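Local coordinates for 5-dehydro-2-deoxygluconokinase (Bacillus halodurans C-125, PDB 2QCV), which probably phosphorylates 5-dehydro-2-deoxy-D-gluconate at the expense of ATP, a step in the breakdown of myo-inositol to acetyl-CoA, at residues A[140-145]-A[159-164]; A[246-251]-A[287-292]; A[300-305]-A[320-325]. All coordinates share one frame; numbering follows the deposited sequence.

Contact 1: residues A[140-145]-A[159-164]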
ATOM      1  N   LYS A 140      31.513  11.115 -20.478  1.00 27.14           N
ATOM      2  CA  LYS A 140      32.304  12.069 -19.714  1.00 28.37           C
ATOM      3  C   LYS A 140      31.736  12.339 -18.340  1.00 29.49           C
ATOM      4  O   LYS A 140      32.487  12.392 -17.338  1.00 26.21           O
ATOM      5  CB  LYS A 140      32.403  13.394 -20.503  1.00 29.62           C
ATOM      6  CG  LYS A 140      33.177  13.307 -21.799  1.00 34.47           C
ATOM      7  CD  LYS A 140      33.323  14.708 -22.460  1.00 34.80           C
ATOM      8  CE  LYS A 140      33.738  14.523 -23.907  1.00 41.93           C
ATOM      9  NZ  LYS A 140      34.184  15.787 -24.526  1.00 47.76           N
ATOM     10  N   LEU A 141      30.408  12.492 -18.294  1.00 26.43           N
ATOM     11  CA  LEU A 141      29.651  12.938 -17.092  1.00 28.43           C
ATOM     12  C   LEU A 141      28.429  12.045 -16.859  1.00 27.14           C
ATOM     13  O   LEU A 141      27.791  11.589 -17.815  1.00 26.47           O
ATOM     14  CB  LEU A 141      29.063  14.355 -17.290  1.00 29.23           C
ATOM     15  CG  LEU A 141      29.914  15.535 -17.741  1.00 32.23           C
ATOM     16  CD1 LEU A 141      29.092  16.769 -17.928  1.00 31.88           C
ATOM     17  CD2 LEU A 141      31.045  15.807 -16.776  1.00 34.45           C
ATOM     18  N   LEU A 142      28.077  11.884 -15.585  1.00 26.26           N
ATOM     19  CA  LEU A 142      26.792  11.346 -15.153  1.00 24.37           C
ATOM     20  C   LEU A 142      26.058  12.445 -14.421  1.00 26.82           C
ATOM     21  O   LEU A 142      26.546  12.968 -13.427  1.00 26.46           O
ATOM     22  CB  LEU A 142      26.957  10.136 -14.229  1.00 25.31           C
ATOM     23  CG  LEU A 142      25.647   9.525 -13.668  1.00 26.65           C
ATOM     24  CD1 LEU A 142      24.907   8.734 -14.791  1.00 25.87           C
ATOM     25  CD2 LEU A 142      25.885   8.671 -12.427  1.00 25.30           C
ATOM     26  N   LEU A 143      24.897  12.812 -14.934  1.00 27.35           N
ATOM     27  CA  LEU A 143      24.072  13.836 -14.317  1.00 26.53           C
ATOM     28  C   LEU A 143      22.994  13.126 -13.482  1.00 24.69           C
ATOM     29  O   LEU A 143      22.176  12.360 -13.988  1.00 27.07           O
ATOM     30  CB  LEU A 143      23.435  14.732 -15.397  1.00 29.44           C
ATOM     31  CG  LEU A 143      22.618  15.976 -14.971  1.00 32.88           C
ATOM     32  CD1 LEU A 143      21.355  15.666 -14.184  1.00 31.71           C
ATOM     33  CD2 LEU A 143      23.453  16.982 -14.238  1.00 28.75           C
ATOM     34  N   VAL A 144      23.034  13.374 -12.200  1.00 24.13           N
ATOM     35  CA  VAL A 144      22.085  12.816 -11.236  1.00 27.24           C
ATOM     36  C   VAL A 144      21.132  13.921 -10.801  1.00 29.06           C
ATOM     37  O   VAL A 144      21.597  14.994 -10.413  1.00 28.62           O
ATOM     38  CB  VAL A 144      22.846  12.327 -10.018  1.00 30.00           C
ATOM     39  CG1 VAL A 144      21.858  11.885  -8.907  1.00 28.07           C
ATOM     40  CG2 VAL A 144      23.843  11.194 -10.444  1.00 34.05           C
ATOM     41  N   SER A 145      19.829  13.716 -10.932  1.00 31.18           N
ATOM     42  CA  SER A 145      18.878  14.684 -10.405  0.50 32.29           C
ATOM     43  C   SER A 145      18.376  14.234  -9.018  1.00 31.78           C
ATOM     44  O   SER A 145      18.127  13.032  -8.750  1.00 29.86           O
ATOM     45  CB  SER A 145      17.739  14.992 -11.413  0.50 36.00           C
ATOM     46  OG  SER A 145      18.206  15.765 -12.540  0.50 34.54           O
ATOM     47  N   LEU A 159      22.082   5.474  -6.590  1.00 23.76           N
ATOM     48  CA  LEU A 159      23.287   5.219  -5.797  1.00 25.54           C
ATOM     49  C   LEU A 159      24.232   4.248  -6.545  1.00 23.82           C
ATOM     50  O   LEU A 159      25.486   4.399  -6.495  1.00 23.99           O
ATOM     51  CB  LEU A 159      22.901   4.756  -4.384  1.00 23.00           C
ATOM     52  CG  LEU A 159      22.179   5.770  -3.473  1.00 29.26           C
ATOM     53  CD1 LEU A 159      21.740   5.083  -2.149  1.00 30.14           C
ATOM     54  CD2 LEU A 159      23.099   6.945  -3.217  1.00 27.42           C
ATOM     55  N   LYS A 160      23.664   3.232  -7.201  1.00 25.28           N
ATOM     56  CA  LYS A 160      24.457   2.302  -7.994  1.00 23.39           C
ATOM     57  C   LYS A 160      25.145   3.016  -9.153  1.00 25.00           C
ATOM     58  O   LYS A 160      26.353   2.873  -9.368  1.00 24.12           O
ATOM     59  CB  LYS A 160      23.609   1.143  -8.529  1.00 24.88           C
ATOM     60  CG  LYS A 160      24.378   0.290  -9.530  1.00 24.27           C
ATOM     61  CD  LYS A 160      23.568  -0.951  -9.887  1.00 23.72           C
ATOM     62  CE  LYS A 160      24.292  -1.773 -10.992  1.00 25.55           C
ATOM     63  NZ  LYS A 160      23.531  -3.068 -11.272  1.00 26.36           N
ATOM     64  N   ALA A 161      24.386   3.819  -9.886  1.00 23.36           N
ATOM     65  CA  ALA A 161      24.942   4.629 -11.006  1.00 27.59           C
ATOM     66  C   ALA A 161      26.144   5.483 -10.606  1.00 25.53           C
ATOM     67  O   ALA A 161      27.153   5.492 -11.309  1.00 23.07           O
ATOM     68  CB  ALA A 161      23.832   5.497 -11.639  1.00 26.00           C
ATOM     69  N   ILE A 162      26.061   6.136  -9.448  1.00 25.17           N
ATOM     70  CA  ILE A 162      27.129   6.994  -8.941  1.00 26.03           C
ATOM     71  C   ILE A 162      28.389   6.161  -8.683  1.00 24.22           C
ATOM     72  O   ILE A 162      29.473   6.518  -9.120  1.00 25.30           O
ATOM     73  CB  ILE A 162      26.692   7.757  -7.649  1.00 25.58           C
ATOM     74  CG1 ILE A 162      25.616   8.804  -7.984  1.00 29.35           C
ATOM     75  CG2 ILE A 162      27.921   8.420  -6.980  1.00 25.75           C
ATOM     76  CD1 ILE A 162      24.827   9.279  -6.774  1.00 27.48           C
ATOM     77  N   ARG A 163      28.237   5.019  -8.013  1.00 25.01           N
ATOM     78  CA  ARG A 163      29.369   4.117  -7.775  1.00 26.70           C
ATOM     79  C   ARG A 163      30.073   3.664  -9.065  1.00 26.85           C
ATOM     80  O   ARG A 163      31.290   3.694  -9.172  1.00 23.54           O
ATOM     81  CB  ARG A 163      28.945   2.920  -6.967  1.00 26.74           C
ATOM     82  CG  ARG A 163      30.121   1.977  -6.624  1.00 27.68           C
ATOM     83  CD  ARG A 163      29.623   0.831  -5.789  1.00 29.13           C
ATOM     84  NE  ARG A 163      29.138   1.241  -4.470  1.00 25.32           N
ATOM     85  CZ  ARG A 163      29.916   1.539  -3.434  1.00 27.66           C
ATOM     86  NH1 ARG A 163      31.235   1.543  -3.554  1.00 28.49           N
ATOM     87  NH2 ARG A 163      29.369   1.907  -2.298  1.00 28.00           N
ATOM     88  N   LEU A 164      29.282   3.254 -10.038  1.00 24.54           N
ATOM     89  CA  LEU A 164      29.773   2.807 -11.319  1.00 26.09           C
ATOM     90  C   LEU A 164      30.449   3.941 -12.065  1.00 25.19           C
ATOM     91  O   LEU A 164      31.538   3.757 -12.633  1.00 24.68           O
ATOM     92  CB  LEU A 164      28.592   2.213 -12.138  1.00 26.95           C
ATOM     93  CG  LEU A 164      28.255   0.753 -11.919  1.00 26.41           C
ATOM     94  CD1 LEU A 164      28.235   0.363 -10.450  1.00 30.05           C
ATOM     95  CD2 LEU A 164      26.910   0.479 -12.593  1.00 23.58           C
TER
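L142 and V144 of strand 139-145 meet A161 and I162 of helix 154-167 inside a beta-alpha-beta unit of the PfkB (ribokinase-like) alpha/beta fold, and the four buried residues illustrate how a helix is laid on a strand by van der Waals packing. The helix runs back against the strand, their short axes 9.6 Å apart at closest approach and 158° between directions. This antiparallel return is what a crossover needs if the chain is to leave for strand 171-175, the parallel neighbour of 139-145.

The first kind of contact is between a methyl group and a peptide. L142 holds CG opposite its backbone N (chi1 178°), and its CD2 is extended away from CA, which carries this methyl across to the helix. There CD2 lies 3.6 Å from A161 O and 3.9 Å from I162 N, so it rests on the peptide link joining the two residues, and it also reaches A161 CB at 3.9 Å. The small side chain of A161 probably helps the leucine approach the helix backbone this closely.

Side-chain packing is the second kind. V144, two residues on and therefore on the same face of the strand, meets I162, whose side chain it crosses at about a right angle.

Salt bridges tie the helix to the assembly: K160 to E187 and R163 to E198, both of the second subunit. I162 also packs on V196 of helix 186-199 in its own chain. Deeper in, at the strand, the valine-isoleucine pair closes through single carbons, V144 CG2 standing 3.9 Å from I162 CG1.

Contact 2: residues A[246-251]-A[287-292]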
ATOM      1  N   SER A 246      24.789  33.943  -9.594  1.00 26.26           N
ATOM      2  CA  SER A 246      25.239  32.619  -9.259  1.00 26.73           C
ATOM      3  C   SER A 246      26.744  32.630  -8.981  1.00 27.90           C
ATOM      4  O   SER A 246      27.483  33.506  -9.439  1.00 27.15           O
ATOM      5  CB  SER A 246      24.830  31.575 -10.335  1.00 28.20           C
ATOM      6  OG  SER A 246      25.180  31.910 -11.652  1.00 34.19           O
ATOM      7  N   PHE A 247      27.178  31.683  -8.157  1.00 24.47           N
ATOM      8  CA  PHE A 247      28.563  31.645  -7.666  1.00 26.16           C
ATOM      9  C   PHE A 247      29.065  30.224  -7.824  1.00 29.72           C
ATOM     10  O   PHE A 247      28.341  29.252  -7.477  1.00 29.48           O
ATOM     11  CB  PHE A 247      28.587  32.118  -6.227  1.00 27.73           C
ATOM     12  CG  PHE A 247      27.995  33.494  -6.061  1.00 32.85           C
ATOM     13  CD1 PHE A 247      26.618  33.660  -5.950  1.00 33.85           C
ATOM     14  CD2 PHE A 247      28.803  34.622  -6.073  1.00 35.96           C
ATOM     15  CE1 PHE A 247      26.065  34.932  -5.839  1.00 37.17           C
ATOM     16  CE2 PHE A 247      28.261  35.881  -5.982  1.00 38.99           C
ATOM     17  CZ  PHE A 247      26.891  36.039  -5.843  1.00 36.28           C
ATOM     18  N   ALA A 248      30.249  30.074  -8.400  1.00 25.53           N
ATOM     19  CA  ALA A 248      30.894  28.788  -8.496  1.00 25.99           C
ATOM     20  C   ALA A 248      32.165  28.837  -7.667  1.00 27.34           C
ATOM     21  O   ALA A 248      32.923  29.849  -7.695  1.00 28.08           O
ATOM     22  CB  ALA A 248      31.219  28.464  -9.945  1.00 24.42           C
ATOM     23  N   TYR A 249      32.419  27.751  -6.959  1.00 26.03           N
ATOM     24  CA  TYR A 249      33.572  27.634  -6.058  1.00 27.00           C
ATOM     25  C   TYR A 249      34.344  26.348  -6.371  1.00 27.72           C
ATOM     26  O   TYR A 249      33.725  25.321  -6.548  1.00 27.59           O
ATOM     27  CB  TYR A 249      33.063  27.536  -4.616  1.00 28.93           C
ATOM     28  CG  TYR A 249      32.164  28.679  -4.172  1.00 26.92           C
ATOM     29  CD1 TYR A 249      32.716  29.844  -3.652  1.00 29.10           C
ATOM     30  CD2 TYR A 249      30.790  28.603  -4.314  1.00 29.38           C
ATOM     31  CE1 TYR A 249      31.922  30.909  -3.239  1.00 29.48           C
ATOM     32  CE2 TYR A 249      29.974  29.622  -3.898  1.00 25.54           C
ATOM     33  CZ  TYR A 249      30.549  30.790  -3.352  1.00 28.56           C
ATOM     34  OH  TYR A 249      29.774  31.815  -2.972  1.00 26.57           O
ATOM     35  N   THR A 250      35.669  26.412  -6.410  1.00 26.55           N
ATOM     36  CA  THR A 250      36.527  25.252  -6.683  1.00 26.78           C
ATOM     37  C   THR A 250      37.272  24.844  -5.417  1.00 27.68           C
ATOM     38  O   THR A 250      37.511  25.670  -4.516  1.00 29.02           O
ATOM     39  CB  THR A 250      37.554  25.539  -7.806  1.00 31.67           C
ATOM     40  OG1 THR A 250      38.522  26.486  -7.333  1.00 25.88           O
ATOM     41  CG2 THR A 250      36.836  26.052  -9.029  1.00 33.73           C
ATOM     42  N   LYS A 251      37.621  23.563  -5.346  1.00 27.91           N
ATOM     43  CA  LYS A 251      38.302  23.016  -4.199  1.00 29.95           C
ATOM     44  C   LYS A 251      39.687  23.690  -4.023  1.00 32.07           C
ATOM     45  O   LYS A 251      40.159  23.860  -2.912  1.00 32.94           O
ATOM     46  CB  LYS A 251      38.484  21.510  -4.354  1.00 30.83           C
ATOM     47  CG  LYS A 251      39.180  20.953  -3.105  1.00 34.29           C
ATOM     48  CD  LYS A 251      39.236  19.473  -2.984  1.00 41.06           C
ATOM     49  CE  LYS A 251      39.420  19.104  -1.471  1.00 43.82           C
ATOM     50  NZ  LYS A 251      39.051  17.719  -1.182  1.00 61.17           N
ATOM     51  N   LYS A 287      35.328  26.431 -22.046  1.00 28.73           N
ATOM     52  CA  LYS A 287      35.144  27.873 -21.882  1.00 31.51           C
ATOM     53  C   LYS A 287      35.524  28.358 -20.496  1.00 31.30           C
ATOM     54  O   LYS A 287      35.665  29.558 -20.268  1.00 32.14           O
ATOM     55  CB  LYS A 287      33.708  28.274 -22.234  1.00 30.11           C
ATOM     56  CG  LYS A 287      33.421  27.986 -23.732  1.00 33.25           C
ATOM     57  CD  LYS A 287      32.040  28.315 -24.114  1.00 40.63           C
ATOM     58  CE  LYS A 287      31.721  27.871 -25.540  1.00 40.36           C
ATOM     59  NZ  LYS A 287      32.624  28.481 -26.507  1.00 42.85           N
ATOM     60  N   GLY A 288      35.659  27.441 -19.553  1.00 29.49           N
ATOM     61  CA  GLY A 288      36.037  27.821 -18.209  1.00 30.92           C
ATOM     62  C   GLY A 288      34.819  28.174 -17.374  1.00 28.74           C
ATOM     63  O   GLY A 288      33.710  28.346 -17.893  1.00 28.27           O
ATOM     64  N   ILE A 289      35.020  28.235 -16.073  1.00 28.04           N
ATOM     65  CA  ILE A 289      33.880  28.340 -15.148  1.00 26.39           C
ATOM     66  C   ILE A 289      33.196  29.686 -15.241  1.00 25.36           C
ATOM     67  O   ILE A 289      31.960  29.770 -15.232  1.00 26.05           O
ATOM     68  CB  ILE A 289      34.328  28.025 -13.704  1.00 24.67           C
ATOM     69  CG1 ILE A 289      34.823  26.576 -13.627  1.00 27.81           C
ATOM     70  CG2 ILE A 289      33.214  28.329 -12.693  1.00 26.02           C
ATOM     71  CD1 ILE A 289      35.647  26.266 -12.418  1.00 30.74           C
ATOM     72  N   GLU A 290      33.971  30.767 -15.300  1.00 27.07           N
ATOM     73  CA  GLU A 290      33.357  32.098 -15.300  1.00 27.47           C
ATOM     74  C   GLU A 290      32.449  32.289 -16.505  1.00 27.26           C
ATOM     75  O   GLU A 290      31.325  32.762 -16.380  1.00 26.38           O
ATOM     76  CB  GLU A 290      34.412  33.186 -15.327  1.00 28.70           C
ATOM     77  CG  GLU A 290      33.841  34.545 -15.096  1.00 34.36           C
ATOM     78  CD  GLU A 290      34.956  35.599 -15.061  1.00 37.51           C
ATOM     79  OE1 GLU A 290      36.118  35.212 -14.831  1.00 50.93           O
ATOM     80  OE2 GLU A 290      34.662  36.772 -15.332  1.00 51.71           O
ATOM     81  N   THR A 291      32.903  31.841 -17.669  1.00 25.40           N
ATOM     82  CA  THR A 291      32.065  31.889 -18.855  1.00 26.58           C
ATOM     83  C   THR A 291      30.895  30.904 -18.807  1.00 25.02           C
ATOM     84  O   THR A 291      29.804  31.235 -19.270  1.00 25.00           O
ATOM     85  CB  THR A 291      32.881  31.710 -20.152  1.00 28.86           C
ATOM     86  OG1 THR A 291      33.839  32.793 -20.252  1.00 29.52           O
ATOM     87  CG2 THR A 291      31.945  31.748 -21.382  1.00 30.82           C
ATOM     88  N   ALA A 292      31.122  29.706 -18.265  1.00 26.18           N
ATOM     89  CA  ALA A 292      30.059  28.709 -18.118  1.00 25.69           C
ATOM     90  C   ALA A 292      28.871  29.271 -17.328  1.00 25.80           C
ATOM     91  O   ALA A 292      27.724  28.998 -17.656  1.00 27.17           O
ATOM     92  CB  ALA A 292      30.587  27.416 -17.492  1.00 25.26           C
TER
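I289, the first residue of helix 289-305, carries this contact by itself on the helix side, laying its two branches against A248 and T250 of strand 246-250. The approach begins at K287, whose side chain turns toward the helices, packing on A282 and Y295. G288 follows at the N-cap position with phi 88° and psi 165°, angles that a residue without CB takes up easily, since nothing there presses on the carbonyl O of K287. Its own carbonyl starts the helical bonding: G288 O accepts from A292 N at 2.9 Å.

At I289 the chain faces the sheet. With chi1 at -63°, CG2 stands opposite the backbone N and CG1 opposite the carbonyl carbon, and the side chain forks over two positions of the strand that are two residues apart and hence on one face. The CG2 branch bears on A248, where CG2 and A248 CB are only 3.4 Å apart, closer than usual for carbons and a sign of tight packing. The longer branch reaches further along the strand, I289 CD1 coming to 3.6 Å from T250 CG2. This methyl is the part of the threonine turned to the helix; its OG1 is engaged by the backbone N of E254. Around the fork, L236, Y256 and L283 also touch the isoleucine.

E290 then points its side chain away from strand 246-250, although it still brushes Y256. A292, one turn past G288, is buried against F279 and A282 of helix 271-284. The whole is a helix start packed by a branched residue on the antiparallel strand next to the edge of the central sheet, part of the alpha/beta core of the PfkB carbohydrate kinase fold.

Contact 3: residues A[300-305]-A[320-325]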
ATOM      1  N   ALA A 300      18.868  29.986 -19.206  1.00 27.51           N
ATOM      2  CA  ALA A 300      17.732  30.179 -18.287  1.00 27.46           C
ATOM      3  C   ALA A 300      16.824  31.320 -18.656  1.00 27.06           C
ATOM      4  O   ALA A 300      15.590  31.179 -18.662  1.00 28.71           O
ATOM      5  CB  ALA A 300      18.210  30.366 -16.864  1.00 27.40           C
ATOM      6  N   SER A 301      17.417  32.458 -18.979  1.00 28.92           N
ATOM      7  CA  SER A 301      16.650  33.603 -19.401  1.00 28.99           C
ATOM      8  C   SER A 301      15.852  33.322 -20.685  1.00 31.10           C
ATOM      9  O   SER A 301      14.712  33.707 -20.787  1.00 34.12           O
ATOM     10  CB  SER A 301      17.556  34.806 -19.621  1.00 27.69           C
ATOM     11  OG  SER A 301      16.908  35.848 -20.349  1.00 32.54           O
ATOM     12  N   ILE A 302      16.450  32.664 -21.657  1.00 31.28           N
ATOM     13  CA  ILE A 302      15.790  32.468 -22.945  1.00 31.12           C
ATOM     14  C   ILE A 302      14.616  31.513 -22.782  1.00 33.11           C
ATOM     15  O   ILE A 302      13.511  31.751 -23.319  1.00 33.37           O
ATOM     16  CB  ILE A 302      16.780  31.916 -23.977  1.00 30.96           C
ATOM     17  CG1 ILE A 302      17.819  32.952 -24.309  1.00 29.01           C
ATOM     18  CG2 ILE A 302      16.055  31.511 -25.282  1.00 31.68           C
ATOM     19  CD1 ILE A 302      19.039  32.391 -25.018  1.00 28.51           C
ATOM     20  N   VAL A 303      14.820  30.447 -22.024  1.00 32.26           N
ATOM     21  CA  VAL A 303      13.772  29.431 -21.897  1.00 34.87           C
ATOM     22  C   VAL A 303      12.530  30.001 -21.218  1.00 39.43           C
ATOM     23  O   VAL A 303      11.407  29.622 -21.586  1.00 43.06           O
ATOM     24  CB  VAL A 303      14.294  28.126 -21.253  1.00 34.41           C
ATOM     25  CG1 VAL A 303      14.415  28.272 -19.768  1.00 32.13           C
ATOM     26  CG2 VAL A 303      13.401  26.951 -21.643  1.00 40.98           C
ATOM     27  N   VAL A 304      12.685  30.943 -20.283  1.00 36.99           N
ATOM     28  CA  VAL A 304      11.499  31.502 -19.581  1.00 37.81           C
ATOM     29  C   VAL A 304      10.801  32.622 -20.347  1.00 40.77           C
ATOM     30  O   VAL A 304       9.701  33.041 -19.961  1.00 41.25           O
ATOM     31  CB  VAL A 304      11.835  31.961 -18.149  1.00 35.85           C
ATOM     32  CG1 VAL A 304      12.504  30.846 -17.403  1.00 38.36           C
ATOM     33  CG2 VAL A 304      12.728  33.210 -18.154  1.00 32.70           C
ATOM     34  N   SER A 305      11.423  33.096 -21.425  1.00 40.99           N
ATOM     35  CA  SER A 305      10.918  34.243 -22.180  1.00 49.17           C
ATOM     36  C   SER A 305      10.431  33.861 -23.580  1.00 56.73           C
ATOM     37  O   SER A 305       9.644  34.603 -24.185  1.00 57.46           O
ATOM     38  CB  SER A 305      11.989  35.315 -22.288  1.00 47.56           C
ATOM     39  OG  SER A 305      12.959  34.920 -23.228  1.00 52.13           O
ATOM     40  N   GLU A 320      24.594  32.817 -27.168  1.00 27.42           N
ATOM     41  CA  GLU A 320      25.770  33.679 -27.402  1.00 30.39           C
ATOM     42  C   GLU A 320      25.403  35.139 -27.753  1.00 31.95           C
ATOM     43  O   GLU A 320      26.064  36.084 -27.299  1.00 30.17           O
ATOM     44  CB  GLU A 320      26.708  33.033 -28.403  1.00 30.56           C
ATOM     45  CG  GLU A 320      27.400  31.841 -27.767  1.00 32.76           C
ATOM     46  CD  GLU A 320      28.277  31.026 -28.692  1.00 37.51           C
ATOM     47  OE1 GLU A 320      28.213  31.235 -29.922  1.00 39.76           O
ATOM     48  OE2 GLU A 320      29.039  30.168 -28.161  1.00 40.99           O
ATOM     49  N   ALA A 321      24.324  35.314 -28.505  1.00 30.14           N
ATOM     50  CA  ALA A 321      23.823  36.627 -28.829  1.00 31.32           C
ATOM     51  C   ALA A 321      23.365  37.371 -27.550  1.00 31.22           C
ATOM     52  O   ALA A 321      23.558  38.589 -27.405  1.00 28.28           O
ATOM     53  CB  ALA A 321      22.676  36.501 -29.821  1.00 30.97           C
ATOM     54  N   LEU A 322      22.739  36.638 -26.642  1.00 29.47           N
ATOM     55  CA  LEU A 322      22.240  37.235 -25.398  1.00 29.88           C
ATOM     56  C   LEU A 322      23.424  37.627 -24.520  1.00 30.42           C
ATOM     57  O   LEU A 322      23.416  38.705 -23.900  1.00 30.07           O
ATOM     58  CB  LEU A 322      21.249  36.290 -24.680  1.00 31.21           C
ATOM     59  CG  LEU A 322      20.488  36.935 -23.523  1.00 30.07           C
ATOM     60  CD1 LEU A 322      19.462  37.949 -24.070  1.00 33.55           C
ATOM     61  CD2 LEU A 322      19.829  35.886 -22.577  1.00 30.63           C
ATOM     62  N   ILE A 323      24.432  36.754 -24.469  1.00 29.50           N
ATOM     63  CA  ILE A 323      25.680  37.058 -23.725  1.00 29.77           C
ATOM     64  C   ILE A 323      26.363  38.304 -24.301  1.00 32.27           C
ATOM     65  O   ILE A 323      26.779  39.193 -23.550  1.00 31.77           O
ATOM     66  CB  ILE A 323      26.653  35.865 -23.699  1.00 27.85           C
ATOM     67  CG1 ILE A 323      26.051  34.701 -22.890  1.00 34.03           C
ATOM     68  CG2 ILE A 323      28.021  36.287 -23.105  1.00 30.11           C
ATOM     69  CD1 ILE A 323      26.916  33.396 -22.934  1.00 26.90           C
ATOM     70  N   GLU A 324      26.460  38.374 -25.635  1.00 31.93           N
ATOM     71  CA  GLU A 324      27.070  39.530 -26.280  1.00 34.58           C
ATOM     72  C   GLU A 324      26.278  40.802 -25.971  1.00 33.92           C
ATOM     73  O   GLU A 324      26.866  41.852 -25.704  1.00 36.02           O
ATOM     74  CB  GLU A 324      27.173  39.321 -27.793  1.00 33.92           C
ATOM     75  CG  GLU A 324      28.222  38.274 -28.177  1.00 45.75           C
ATOM     76  N   LYS A 325      24.954  40.716 -26.006  1.00 33.47           N
ATOM     77  CA  LYS A 325      24.107  41.884 -25.717  1.00 34.39           C
ATOM     78  C   LYS A 325      24.338  42.374 -24.265  1.00 33.64           C
ATOM     79  O   LYS A 325      24.296  43.564 -23.997  1.00 32.36           O
ATOM     80  CB  LYS A 325      22.639  41.576 -26.010  1.00 34.79           C
ATOM     81  CG  LYS A 325      21.693  42.719 -25.691  1.00 43.16           C
ATOM     82  CD  LYS A 325      20.207  42.428 -26.040  1.00 43.15           C
ATOM     83  CE  LYS A 325      19.695  43.340 -27.158  1.00 54.76           C
ATOM     84  NZ  LYS A 325      18.194  43.376 -27.272  1.00 58.61           N
TER
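L322 reaches from helix 316-325 to S301 and I302 near the end of helix 289-305, a helix-against-helix packing in the C-terminal part of this PfkB-type alpha/beta fold. The leucine is the centre of the contact, with roughly as much surface buried as the serine and isoleucine together. Its side chain is fully stretched: CG lies opposite the backbone N (chi1 -169°), and CD2 is extended away from CA, so a single methyl does the touching. Because the nearest backbones, at I302 and L322, are still 8.4 Å apart between CA atoms, the reach of the leucine and of I302 together bridges the gap.

I302 comes to meet it from helix 289-305. The two side chains slide past one another in opposite directions, each pointing at the partner helix, and L322 CD2 lies 4.0 Å from I302 CG1 and 4.3 Å from I302 CD1. Chi1 of -68° places CG1 beside the backbone N, and from there the chain runs on toward the leucine. On its own flank the isoleucine packs on E318 and I319, so it is lodged against the first turn of helix 316-325 as well.

S301 is the other residue of helix 289-305 in this segment that the methyl touches. It precedes I302 in the helix, and A298, one turn earlier, touches L322 too; the leucine thus meets three residues of one helical surface. T263, from a loop, touches the serine as well.

Earlier along both helices, E320 OE2 accepts a hydrogen bond from the Y295 hydroxyl, a polar tie beside the apolar one. Against the serine, the leucine methyl makes plain van der Waals contacts, L322 CD2 standing 3.7 Å from S301 OG and 3.9 Å from S301 CB.

In the fold
Followed from the N terminus, the three contacts come in series, none enclosing another. Contact 1 closes a loop of 13 residues within one beta-alpha-beta unit, in the parallel part of the nine-stranded sheet. Contact 2 spans 35 residues, with strand 255-258 and helix 271-284 between its ends, and fastens helix 289-305 to an antiparallel strand beside the edge of that sheet; its centre is about 21 Å from that of contact 1. Contact 3 closes 14 residues and leaves the sheet for the C-terminal helices. Helix 289-305 joins contacts 2 and 3: its start faces the strands, its later turns face helix 316-325. Contacts 1 and 3 lie on opposite sides of the chain's centre.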